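Local structure of C3-degrading proteinase (CppA protein) (Streptococcus pneumoniae, 3E0R) at residues E30-K35 and Y107-F112; L85-I90 and I121-D126; T26-T31 and D117-H122; H98-G103 and E135-Q140. The protein probably acts as a proteinase that degrades complement C3, and is built from two regions belonging to the glyoxalase clan. All coordinates share one frame; numbering follows the deposited sequence.

Overall arrangement
From the N terminus, helix 21-31 supplies the first half of contact 3 and, with the turn that follows, of contact 1. Helix 84-91 then opens contact 2, and strand 99-102 opens contact 4. Strand 107-112 closes contact 1, strand 118-122 closes contact 3 and then contact 2, and the loop at 135-140 closes contact 4 last. Contacts 1 and 3 therefore share a start at Glu30 and Thr31, while contacts 2 and 3 share an end at Ile121 and His122. Contact 4 crosses the other three along the chain, and contact 1 crosses contact 2. Together they tie two helices and a later loop to neighbouring strands of one mixed sheet.

Contact 1. Residues E30-K35 and Y107-F112; sequences ETLGMK and YAFEIF
Leu32 and Ile111 bury nearly equal areas here, and both depend on methyl groups rather than polar atoms. The CD2 branch of Leu32 is the shared probe: it lies 4.2 Å from Ile111 CG2 and 4.0 Å from Phe109 CZ. Seen from the ring, that methyl comes in at the edge, near the plane of Phe109, so this is an edge contact with a single aliphatic branch. The Leu32 and Ile111 side chains run past each other in opposite directions. The second arm of Ile111 serves a different partner. With CG1 anti to the backbone N (chi1 -163°) and the chain extended to its end, CD1 comes to 4.2 Å from Thr31 CG2. Structurally this is helix-on-sheet packing: the end of helix 21-31 and the turn after it rest on strand 107-112 of a mixed sheet, within a region assigned to the glyoxalase clan. The chain leaves helical geometry at Gly33, with a positive phi of 94°. Phe109 is also touched by Ile87 and Ile90 of helix 84-91, while Phe27, earlier in helix 21-31, reaches both Leu32 and Ile111.

Contact 2. Residues L85-I90 and I121-D126; sequences LEIEGI and IHAEDD
Ile87 plugs helix 84-91 onto the end of strand 118-122, in a buried, apolar helix-on-sheet contact without a hydrogen bond across it. The helix belongs to a beta-alpha-beta crossover: it leads from strand 74-81 to strand 99-102, which runs parallel to strand 74-81 in the same mixed sheet with two strands in between. Strands 99-102, 107-112 and 118-122 are the three that follow the helix, an order consistent with the beta-alpha-beta-beta-beta units of the glyoxalase clan. Ile87 CG1 meets Ile121 CG2 at 3.9 Å, the two side chains pointing opposite ways as they pass. Beyond it, the extended arm (chi2 165°) puts CD1 against the backbone where the strand ends, 3.4 Å from His122 C, and 3.8 Å from Ala123 CB. The methyl thus presses on main chain as well as side chain. Ile121 is also touched by Val81 of the adjoining strand and by Leu32. His122 points its CB away from the helix, toward the other face of the sheet, where Ile78 and Lys80 touch it. There ND1 accepts a nearly straight bond of 2.9 Å from Glu124 N, with an angle of 168° at the hydrogen and the donor 18° out of the imidazole plane.

Contact 3. Residues T26-T31 and D117-H122; sequences TFYIET and DLILIH
Tyr28 reaches from helix 21-31 to Ile119 of strand 118-122, and its path can be traced outward atom by atom. At CB the bond does not aim at the strand. The first torsion (chi1 -78°) sets CG anti to the carbonyl carbon, beside the backbone N, and carries the ring across to Ile119. Over the middle of that ring sits Phe27 CD2, 3.6 Å above the plane, so the preceding residue lays a ring edge on one Tyr28 face; reciprocally, Tyr28 CD2 lies in the plane of the Phe27 ring. Further out, Tyr28 CE1 comes within 4.4 Å of Ile119 CG1, an oblique approach to the ring. At the tip, Tyr28 OH is 3.9 Å from Ile119 CD1; Asp117 lies farther off, its CB and OD2 both 4.6 Å from that oxygen, too long for a hydrogen bond. Phe27 joins in from beside it: its CE2 is 4.4 Å from Ile119 CG1, which lies near the plane at the ring edge. Two adjacent aromatic residues therefore converge on the same isoleucine arm. The helix itself widens here into a pi-type turn, with Thr31 N bonded to Thr26 O at 2.9 Å. In the fold, Phe27 also touches Ile111 of strand 107-112, and Ile119 leans on Val79 of strand 74-81. Tyr28 touches Leu55 and Leu57 as well, so it sits where helix 21-31 bridges strand 118-122 of one sheet and strand 53-59 of the other.

Contact 4. Residues H98-G103 and E135-Q140; sequences HRLYKG and EKPEFQ
Leu100 points its CD2 methyl at the CD corner of the Pro137 ring, Leu100 CD2 lying 3.4 Å from Pro137 CD, a spacing tighter than usual for two carbons. The remaining contacts across the interface are also apolar. The same CD2 methyl touches Lys136 CG at 3.8 Å, where the two side chains cross at about a right angle; the lysine takes part through its aliphatic stem. The other branch, Leu100 CD1, comes to 4.2 Å from Phe139 CZ, approaching the ring obliquely. With CG anti to the backbone N (chi1 -173°), Leu100 divides its two methyls, CD1 to Phe139 and CD2 to Lys136 and Pro137. No hydrogen bond crosses between the segments; the polar links lie within or outside them. Lys102 NZ makes only a weak bond to Gly103 O, at 3.4 Å. The Tyr107 ring takes a cation-pi contact from Lys102 and an edge-to-face contact from Phe139. On the sheet, strand 99-102 pairs antiparallel with strand 107-112, and His98 and Arg99 both face Glu110 in a classic beta bulge. The loop that follows strand 131-132 folds back over strand 99-102, and both Leu100 and Phe139 rest on Leu91 of helix 84-91.

Contact 1. Residues E30-K35 and Y107-F112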
# COMPACT_ATOMS: atom_id res chain seq x y z
N GLU A 30 6.51 -11.51 9.10
CA GLU A 30 6.57 -12.04 10.44
C GLU A 30 5.68 -11.23 11.36
O GLU A 30 4.91 -11.79 12.14
CB GLU A 30 7.98 -12.11 11.03
CG GLU A 30 9.13 -12.20 10.03
CD GLU A 30 9.81 -13.55 9.92
OE1 GLU A 30 10.62 -13.85 10.83
OE2 GLU A 30 9.58 -14.25 8.89
N THR A 31 5.76 -9.92 11.29
CA THR A 31 5.04 -9.11 12.26
C THR A 31 3.56 -9.05 11.83
O THR A 31 2.69 -9.50 12.60
CB THR A 31 5.74 -7.73 12.49
OG1 THR A 31 7.11 -7.99 12.86
CG2 THR A 31 5.05 -6.89 13.60
N LEU A 32 3.30 -8.64 10.59
CA LEU A 32 1.92 -8.35 10.18
C LEU A 32 1.10 -9.55 9.72
O LEU A 32 -0.12 -9.48 9.72
CB LEU A 32 1.88 -7.22 9.13
CG LEU A 32 2.33 -5.82 9.64
CD1 LEU A 32 2.11 -4.75 8.54
CD2 LEU A 32 1.68 -5.47 10.98
N GLY A 33 1.74 -10.64 9.34
CA GLY A 33 1.03 -11.85 8.94
C GLY A 33 0.74 -12.03 7.46
O GLY A 33 -0.06 -12.88 7.09
N MSE A 34 1.39 -11.23 6.61
CA MSE A 34 1.30 -11.40 5.14
C MSE A 34 2.12 -12.59 4.59
O MSE A 34 3.10 -13.03 5.16
CB MSE A 34 1.73 -10.12 4.41
CG MSE A 34 0.97 -8.87 4.89
SE MSE A 34 1.26 -7.33 3.74
CE MSE A 34 0.24 -5.93 4.72
N LYS A 35 1.71 -13.07 3.44
CA LYS A 35 2.28 -14.16 2.72
C LYS A 35 3.14 -13.70 1.51
O LYS A 35 2.74 -12.85 0.73
CB LYS A 35 1.12 -15.02 2.23
CG LYS A 35 1.50 -16.35 1.63
CD LYS A 35 0.26 -17.12 1.17
CE LYS A 35 0.61 -18.49 0.49
NZ LYS A 35 1.53 -19.33 1.31
N TYR A 107 -10.33 -4.85 17.81
CA TYR A 107 -9.17 -4.01 17.96
C TYR A 107 -8.57 -3.62 16.58
O TYR A 107 -8.91 -4.18 15.50
CB TYR A 107 -8.15 -4.65 18.92
CG TYR A 107 -8.71 -4.78 20.34
CD1 TYR A 107 -8.63 -3.72 21.28
CD2 TYR A 107 -9.37 -5.96 20.74
CE1 TYR A 107 -9.16 -3.87 22.60
CE2 TYR A 107 -9.90 -6.12 22.05
CZ TYR A 107 -9.80 -5.07 22.97
OH TYR A 107 -10.34 -5.25 24.24
N ALA A 108 -7.76 -2.58 16.62
CA ALA A 108 -7.06 -2.13 15.43
C ALA A 108 -5.78 -1.52 15.94
O ALA A 108 -5.67 -1.20 17.13
CB ALA A 108 -7.88 -1.11 14.70
N PHE A 109 -4.78 -1.40 15.07
CA PHE A 109 -3.58 -0.70 15.50
C PHE A 109 -2.86 -0.02 14.38
O PHE A 109 -3.11 -0.29 13.22
CB PHE A 109 -2.63 -1.62 16.32
CG PHE A 109 -2.02 -2.70 15.54
CD1 PHE A 109 -0.76 -2.52 14.96
CD2 PHE A 109 -2.70 -3.92 15.34
CE1 PHE A 109 -0.18 -3.51 14.20
CE2 PHE A 109 -2.14 -4.92 14.58
CZ PHE A 109 -0.87 -4.72 14.00
N GLU A 110 -1.99 0.90 14.76
CA GLU A 110 -1.00 1.48 13.89
C GLU A 110 0.42 1.05 14.31
O GLU A 110 0.69 0.81 15.45
CB GLU A 110 -1.10 2.97 13.92
CG GLU A 110 -2.17 3.52 13.05
CD GLU A 110 -2.36 4.99 13.28
OE1 GLU A 110 -2.14 5.42 14.42
OE2 GLU A 110 -2.72 5.71 12.34
N ILE A 111 1.28 0.94 13.32
CA ILE A 111 2.67 0.58 13.47
C ILE A 111 3.44 1.21 12.29
O ILE A 111 2.89 1.34 11.22
CB ILE A 111 2.78 -0.95 13.52
CG1 ILE A 111 4.13 -1.38 14.08
CG2 ILE A 111 2.52 -1.56 12.16
CD1 ILE A 111 4.17 -2.85 14.43
N PHE A 112 4.69 1.64 12.51
CA PHE A 112 5.58 2.11 11.47
C PHE A 112 6.44 0.94 10.90
O PHE A 112 6.93 0.03 11.60
CB PHE A 112 6.50 3.23 11.99
CG PHE A 112 5.84 4.62 12.06
CD1 PHE A 112 5.78 5.45 10.94
CD2 PHE A 112 5.32 5.12 13.25
CE1 PHE A 112 5.17 6.74 11.02
CE2 PHE A 112 4.72 6.40 13.30
CZ PHE A 112 4.65 7.19 12.20

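Contact 2. Residues L85-I90 and I121-D126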
# COMPACT_ATOMS: atom_id res chain seq x y z
N LEU A 85 -10.31 -11.60 14.98
CA LEU A 85 -9.45 -12.36 15.89
C LEU A 85 -8.06 -12.59 15.31
O LEU A 85 -7.15 -12.98 16.03
CB LEU A 85 -10.10 -13.69 16.27
CG LEU A 85 -11.47 -13.57 16.92
CD1 LEU A 85 -11.94 -14.96 17.30
CD2 LEU A 85 -11.44 -12.59 18.12
N GLU A 86 -7.87 -12.34 14.02
CA GLU A 86 -6.53 -12.41 13.47
C GLU A 86 -5.72 -11.19 13.88
O GLU A 86 -4.51 -11.35 14.06
CB GLU A 86 -6.52 -12.62 11.96
CG GLU A 86 -7.15 -13.92 11.57
CD GLU A 86 -7.35 -14.05 10.08
OE1 GLU A 86 -6.87 -13.19 9.29
OE2 GLU A 86 -8.01 -15.04 9.68
N ILE A 87 -6.34 -10.01 14.04
CA ILE A 87 -5.61 -8.82 14.57
C ILE A 87 -5.12 -9.03 16.02
O ILE A 87 -4.02 -8.60 16.40
CB ILE A 87 -6.46 -7.51 14.49
CG1 ILE A 87 -6.69 -7.11 13.02
CG2 ILE A 87 -5.77 -6.32 15.28
CD1 ILE A 87 -7.76 -6.09 12.84
N GLU A 88 -5.94 -9.70 16.82
CA GLU A 88 -5.62 -9.99 18.20
C GLU A 88 -4.52 -11.05 18.29
O GLU A 88 -3.76 -11.07 19.25
CB GLU A 88 -6.87 -10.45 18.97
CG GLU A 88 -8.06 -9.45 18.86
CD GLU A 88 -9.20 -9.70 19.87
OE1 GLU A 88 -9.26 -10.77 20.55
OE2 GLU A 88 -10.07 -8.79 19.97
N GLY A 89 -4.46 -11.93 17.28
CA GLY A 89 -3.39 -12.91 17.18
C GLY A 89 -2.05 -12.22 16.96
O GLY A 89 -1.05 -12.53 17.64
N ILE A 90 -2.03 -11.31 15.99
CA ILE A 90 -0.87 -10.47 15.71
C ILE A 90 -0.40 -9.73 16.96
O ILE A 90 0.79 -9.77 17.29
CB ILE A 90 -1.15 -9.42 14.57
CG1 ILE A 90 -1.46 -10.10 13.23
CG2 ILE A 90 0.03 -8.47 14.36
CD1 ILE A 90 -2.11 -9.03 12.26
N ILE A 121 -3.85 -1.42 10.66
CA ILE A 121 -4.51 -2.72 10.49
C ILE A 121 -5.78 -2.74 11.31
O ILE A 121 -5.73 -2.52 12.52
CB ILE A 121 -3.63 -3.91 10.94
CG1 ILE A 121 -2.24 -3.79 10.30
CG2 ILE A 121 -4.31 -5.28 10.57
CD1 ILE A 121 -1.73 -5.14 9.74
N HIS A 122 -6.90 -3.00 10.66
CA HIS A 122 -8.18 -2.88 11.29
C HIS A 122 -9.13 -3.89 10.66
O HIS A 122 -8.78 -4.58 9.74
CB HIS A 122 -8.71 -1.45 11.15
CG HIS A 122 -9.27 -1.15 9.79
ND1 HIS A 122 -10.60 -1.33 9.47
CD2 HIS A 122 -8.67 -0.72 8.66
CE1 HIS A 122 -10.79 -1.03 8.20
NE2 HIS A 122 -9.64 -0.66 7.68
N ALA A 123 -10.35 -3.94 11.17
CA ALA A 123 -11.33 -4.92 10.72
C ALA A 123 -12.72 -4.30 10.56
O ALA A 123 -13.72 -5.03 10.60
CB ALA A 123 -11.37 -6.06 11.71
N GLU A 124 -12.79 -2.97 10.35
CA GLU A 124 -14.03 -2.19 10.46
C GLU A 124 -14.61 -1.95 9.08
O GLU A 124 -13.86 -1.86 8.10
CB GLU A 124 -13.80 -0.82 11.10
CG GLU A 124 -13.27 -0.79 12.55
CD GLU A 124 -14.03 -1.71 13.55
OE1 GLU A 124 -15.28 -1.95 13.42
OE2 GLU A 124 -13.32 -2.19 14.47
N ASP A 125 -15.95 -1.85 9.01
CA ASP A 125 -16.62 -1.42 7.77
C ASP A 125 -16.54 0.12 7.65
O ASP A 125 -16.85 0.70 6.61
CB ASP A 125 -18.08 -1.90 7.71
CG ASP A 125 -18.27 -3.30 8.25
OD1 ASP A 125 -18.68 -4.20 7.47
OD2 ASP A 125 -18.01 -3.51 9.45
N ASP A 126 -16.09 0.76 8.71
CA ASP A 126 -15.84 2.17 8.69
C ASP A 126 -14.78 2.45 9.74
O ASP A 126 -15.05 2.41 10.94
CB ASP A 126 -17.15 2.90 8.99
CG ASP A 126 -16.96 4.37 9.39
OD1 ASP A 126 -15.90 4.99 9.09
OD2 ASP A 126 -17.91 4.91 10.01

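Contact 3. Residues T26-T31 and D117-H122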
# COMPACT_ATOMS: atom_id res chain seq x y z
N THR A 26 10.69 -9.13 7.58
CA THR A 26 10.40 -9.43 8.97
C THR A 26 9.16 -8.72 9.45
O THR A 26 8.43 -9.23 10.29
CB THR A 26 11.58 -9.04 9.88
OG1 THR A 26 12.79 -9.53 9.30
CG2 THR A 26 11.42 -9.63 11.27
N PHE A 27 8.93 -7.53 8.90
CA PHE A 27 7.83 -6.65 9.32
C PHE A 27 6.52 -7.13 8.71
O PHE A 27 5.55 -7.43 9.42
CB PHE A 27 8.16 -5.17 8.94
CG PHE A 27 7.09 -4.20 9.28
CD1 PHE A 27 6.85 -3.83 10.61
CD2 PHE A 27 6.30 -3.65 8.30
CE1 PHE A 27 5.85 -2.95 10.93
CE2 PHE A 27 5.29 -2.77 8.61
CZ PHE A 27 5.06 -2.40 9.90
N TYR A 28 6.51 -7.26 7.39
CA TYR A 28 5.26 -7.50 6.67
C TYR A 28 4.78 -8.95 6.79
O TYR A 28 3.58 -9.22 6.92
CB TYR A 28 5.42 -7.09 5.23
CG TYR A 28 5.34 -5.61 5.05
CD1 TYR A 28 4.12 -4.96 5.11
CD2 TYR A 28 6.48 -4.85 4.73
CE1 TYR A 28 4.03 -3.56 4.93
CE2 TYR A 28 6.39 -3.44 4.53
CZ TYR A 28 5.16 -2.82 4.66
OH TYR A 28 5.07 -1.48 4.45
N ILE A 29 5.76 -9.85 6.84
CA ILE A 29 5.48 -11.27 6.91
C ILE A 29 5.41 -11.69 8.36
O ILE A 29 4.36 -12.13 8.82
CB ILE A 29 6.55 -12.14 6.15
CG1 ILE A 29 6.51 -11.83 4.66
CG2 ILE A 29 6.28 -13.62 6.35
CD1 ILE A 29 7.77 -12.20 3.95
N GLU A 30 6.51 -11.51 9.10
CA GLU A 30 6.57 -12.04 10.44
C GLU A 30 5.68 -11.23 11.36
O GLU A 30 4.91 -11.79 12.14
CB GLU A 30 7.98 -12.11 11.03
CG GLU A 30 9.13 -12.20 10.03
CD GLU A 30 9.81 -13.55 9.92
OE1 GLU A 30 10.62 -13.85 10.83
OE2 GLU A 30 9.58 -14.25 8.89
N THR A 31 5.76 -9.92 11.29
CA THR A 31 5.04 -9.11 12.26
C THR A 31 3.56 -9.05 11.83
O THR A 31 2.69 -9.50 12.60
CB THR A 31 5.74 -7.73 12.49
OG1 THR A 31 7.11 -7.99 12.86
CG2 THR A 31 5.05 -6.89 13.60
N ASP A 117 6.73 4.02 6.92
CA ASP A 117 5.41 4.05 6.38
C ASP A 117 4.49 3.70 7.54
O ASP A 117 4.75 2.75 8.27
CB ASP A 117 5.32 3.05 5.24
CG ASP A 117 6.14 3.47 4.01
OD1 ASP A 117 6.07 4.69 3.68
OD2 ASP A 117 6.83 2.58 3.37
N LEU A 118 3.44 4.49 7.73
CA LEU A 118 2.45 4.23 8.78
C LEU A 118 1.37 3.33 8.24
O LEU A 118 0.75 3.63 7.22
CB LEU A 118 1.86 5.55 9.27
CG LEU A 118 0.91 5.60 10.47
CD1 LEU A 118 1.43 4.93 11.77
CD2 LEU A 118 0.66 7.04 10.76
N ILE A 119 1.16 2.21 8.94
CA ILE A 119 0.21 1.17 8.53
C ILE A 119 -0.86 1.08 9.59
O ILE A 119 -0.55 1.06 10.77
CB ILE A 119 0.86 -0.25 8.34
CG1 ILE A 119 1.84 -0.38 7.14
CG2 ILE A 119 -0.21 -1.30 7.98
CD1 ILE A 119 2.91 0.64 6.96
N LEU A 120 -2.12 1.10 9.16
CA LEU A 120 -3.27 0.85 10.00
C LEU A 120 -3.78 -0.53 9.66
O LEU A 120 -4.07 -0.80 8.51
CB LEU A 120 -4.38 1.90 9.76
CG LEU A 120 -5.75 1.66 10.45
CD1 LEU A 120 -5.60 1.73 12.01
CD2 LEU A 120 -6.81 2.60 10.01
N ILE A 121 -3.85 -1.42 10.66
CA ILE A 121 -4.51 -2.72 10.49
C ILE A 121 -5.78 -2.74 11.31
O ILE A 121 -5.73 -2.52 12.52
CB ILE A 121 -3.63 -3.91 10.94
CG1 ILE A 121 -2.24 -3.79 10.30
CG2 ILE A 121 -4.31 -5.28 10.57
CD1 ILE A 121 -1.73 -5.14 9.74
N HIS A 122 -6.90 -3.00 10.66
CA HIS A 122 -8.18 -2.88 11.29
C HIS A 122 -9.13 -3.89 10.66
O HIS A 122 -8.78 -4.58 9.74
CB HIS A 122 -8.71 -1.45 11.15
CG HIS A 122 -9.27 -1.15 9.79
ND1 HIS A 122 -10.60 -1.33 9.47
CD2 HIS A 122 -8.67 -0.72 8.66
CE1 HIS A 122 -10.79 -1.03 8.20
NE2 HIS A 122 -9.64 -0.66 7.68

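Contact 4. Residues H98-G103 and E135-Q140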
# COMPACT_ATOMS: atom_id res chain seq x y z
N HIS A 98 2.59 1.12 17.34
CA HIS A 98 2.68 2.58 17.56
C HIS A 98 1.48 3.08 18.37
O HIS A 98 1.63 3.96 19.18
CB HIS A 98 2.78 3.35 16.24
CG HIS A 98 2.88 4.84 16.40
ND1 HIS A 98 4.03 5.47 16.85
CD2 HIS A 98 1.99 5.83 16.15
CE1 HIS A 98 3.83 6.78 16.88
NE2 HIS A 98 2.60 7.02 16.47
N ARG A 99 0.29 2.52 18.13
CA ARG A 99 -0.96 3.00 18.76
C ARG A 99 -2.06 1.97 18.60
O ARG A 99 -2.12 1.30 17.56
CB ARG A 99 -1.38 4.27 18.07
CG ARG A 99 -2.24 5.16 18.89
CD ARG A 99 -2.49 6.46 18.10
NE ARG A 99 -1.26 7.20 17.85
CZ ARG A 99 -0.73 8.08 18.68
NH1 ARG A 99 -1.31 8.33 19.85
NH2 ARG A 99 0.38 8.69 18.35
N LEU A 100 -2.90 1.85 19.61
CA LEU A 100 -3.95 0.84 19.67
C LEU A 100 -5.29 1.53 19.63
O LEU A 100 -5.46 2.59 20.22
CB LEU A 100 -3.81 0.02 20.97
CG LEU A 100 -4.67 -1.24 21.25
CD1 LEU A 100 -4.58 -2.37 20.17
CD2 LEU A 100 -4.28 -1.78 22.64
N TYR A 101 -6.20 0.95 18.88
CA TYR A 101 -7.56 1.44 18.75
C TYR A 101 -8.52 0.29 19.02
O TYR A 101 -8.10 -0.86 19.13
CB TYR A 101 -7.85 1.97 17.34
CG TYR A 101 -6.95 3.08 16.86
CD1 TYR A 101 -7.35 4.42 16.95
CD2 TYR A 101 -5.71 2.79 16.30
CE1 TYR A 101 -6.51 5.44 16.52
CE2 TYR A 101 -4.88 3.77 15.87
CZ TYR A 101 -5.27 5.11 15.96
OH TYR A 101 -4.42 6.11 15.49
N LYS A 102 -9.79 0.61 19.11
CA LYS A 102 -10.85 -0.41 19.03
C LYS A 102 -12.08 0.24 18.44
O LYS A 102 -12.39 1.39 18.75
CB LYS A 102 -11.17 -1.01 20.40
CG LYS A 102 -12.45 -1.90 20.36
CD LYS A 102 -12.53 -2.98 21.45
CE LYS A 102 -13.77 -3.90 21.25
NZ LYS A 102 -13.90 -4.45 19.86
N GLY A 103 -12.76 -0.48 17.57
CA GLY A 103 -14.03 -0.02 17.02
C GLY A 103 -15.17 -0.99 17.22
O GLY A 103 -15.14 -1.86 18.11
N GLU A 135 -4.57 2.33 27.78
CA GLU A 135 -3.87 1.26 28.47
C GLU A 135 -3.96 -0.04 27.67
O GLU A 135 -5.04 -0.60 27.49
CB GLU A 135 -4.46 1.10 29.86
CG GLU A 135 -4.38 2.37 30.70
CD GLU A 135 -5.30 2.33 31.89
OE1 GLU A 135 -5.77 1.23 32.23
OE2 GLU A 135 -5.56 3.40 32.49
N LYS A 136 -2.81 -0.50 27.17
CA LYS A 136 -2.74 -1.70 26.33
C LYS A 136 -3.22 -2.91 27.16
O LYS A 136 -2.81 -3.05 28.32
CB LYS A 136 -1.31 -1.93 25.81
CG LYS A 136 -1.18 -2.81 24.55
CD LYS A 136 0.30 -2.91 24.04
CE LYS A 136 0.52 -4.05 23.02
NZ LYS A 136 1.98 -4.25 22.67
N PRO A 137 -4.13 -3.73 26.61
CA PRO A 137 -4.42 -5.00 27.26
C PRO A 137 -3.45 -6.10 26.86
O PRO A 137 -2.57 -5.89 26.02
CB PRO A 137 -5.84 -5.34 26.77
CG PRO A 137 -6.06 -4.54 25.58
CD PRO A 137 -4.96 -3.53 25.42
N GLU A 138 -3.62 -7.26 27.48
CA GLU A 138 -2.92 -8.48 27.11
C GLU A 138 -3.86 -9.24 26.20
O GLU A 138 -5.07 -9.29 26.46
CB GLU A 138 -2.57 -9.30 28.36
CG GLU A 138 -1.84 -8.52 29.46
CD GLU A 138 -1.65 -9.33 30.72
OE1 GLU A 138 -1.88 -10.56 30.67
OE2 GLU A 138 -1.26 -8.76 31.77
N PHE A 139 -3.31 -9.83 25.14
CA PHE A 139 -4.11 -10.52 24.12
C PHE A 139 -3.84 -12.03 24.09
O PHE A 139 -2.69 -12.47 24.02
CB PHE A 139 -3.84 -9.90 22.74
CG PHE A 139 -4.37 -8.49 22.60
CD1 PHE A 139 -5.72 -8.27 22.32
CD2 PHE A 139 -3.52 -7.39 22.75
CE1 PHE A 139 -6.21 -6.98 22.19
CE2 PHE A 139 -4.01 -6.09 22.61
CZ PHE A 139 -5.35 -5.89 22.33
N GLN A 140 -4.92 -12.81 24.17
CA GLN A 140 -4.84 -14.27 24.08
C GLN A 140 -5.25 -14.70 22.69
O GLN A 140 -5.74 -13.90 21.90
CB GLN A 140 -5.70 -14.95 25.15
CG GLN A 140 -5.01 -15.06 26.51
CD GLN A 140 -5.98 -15.22 27.65
OE1 GLN A 140 -6.16 -14.30 28.45
NE2 GLN A 140 -6.62 -16.39 27.74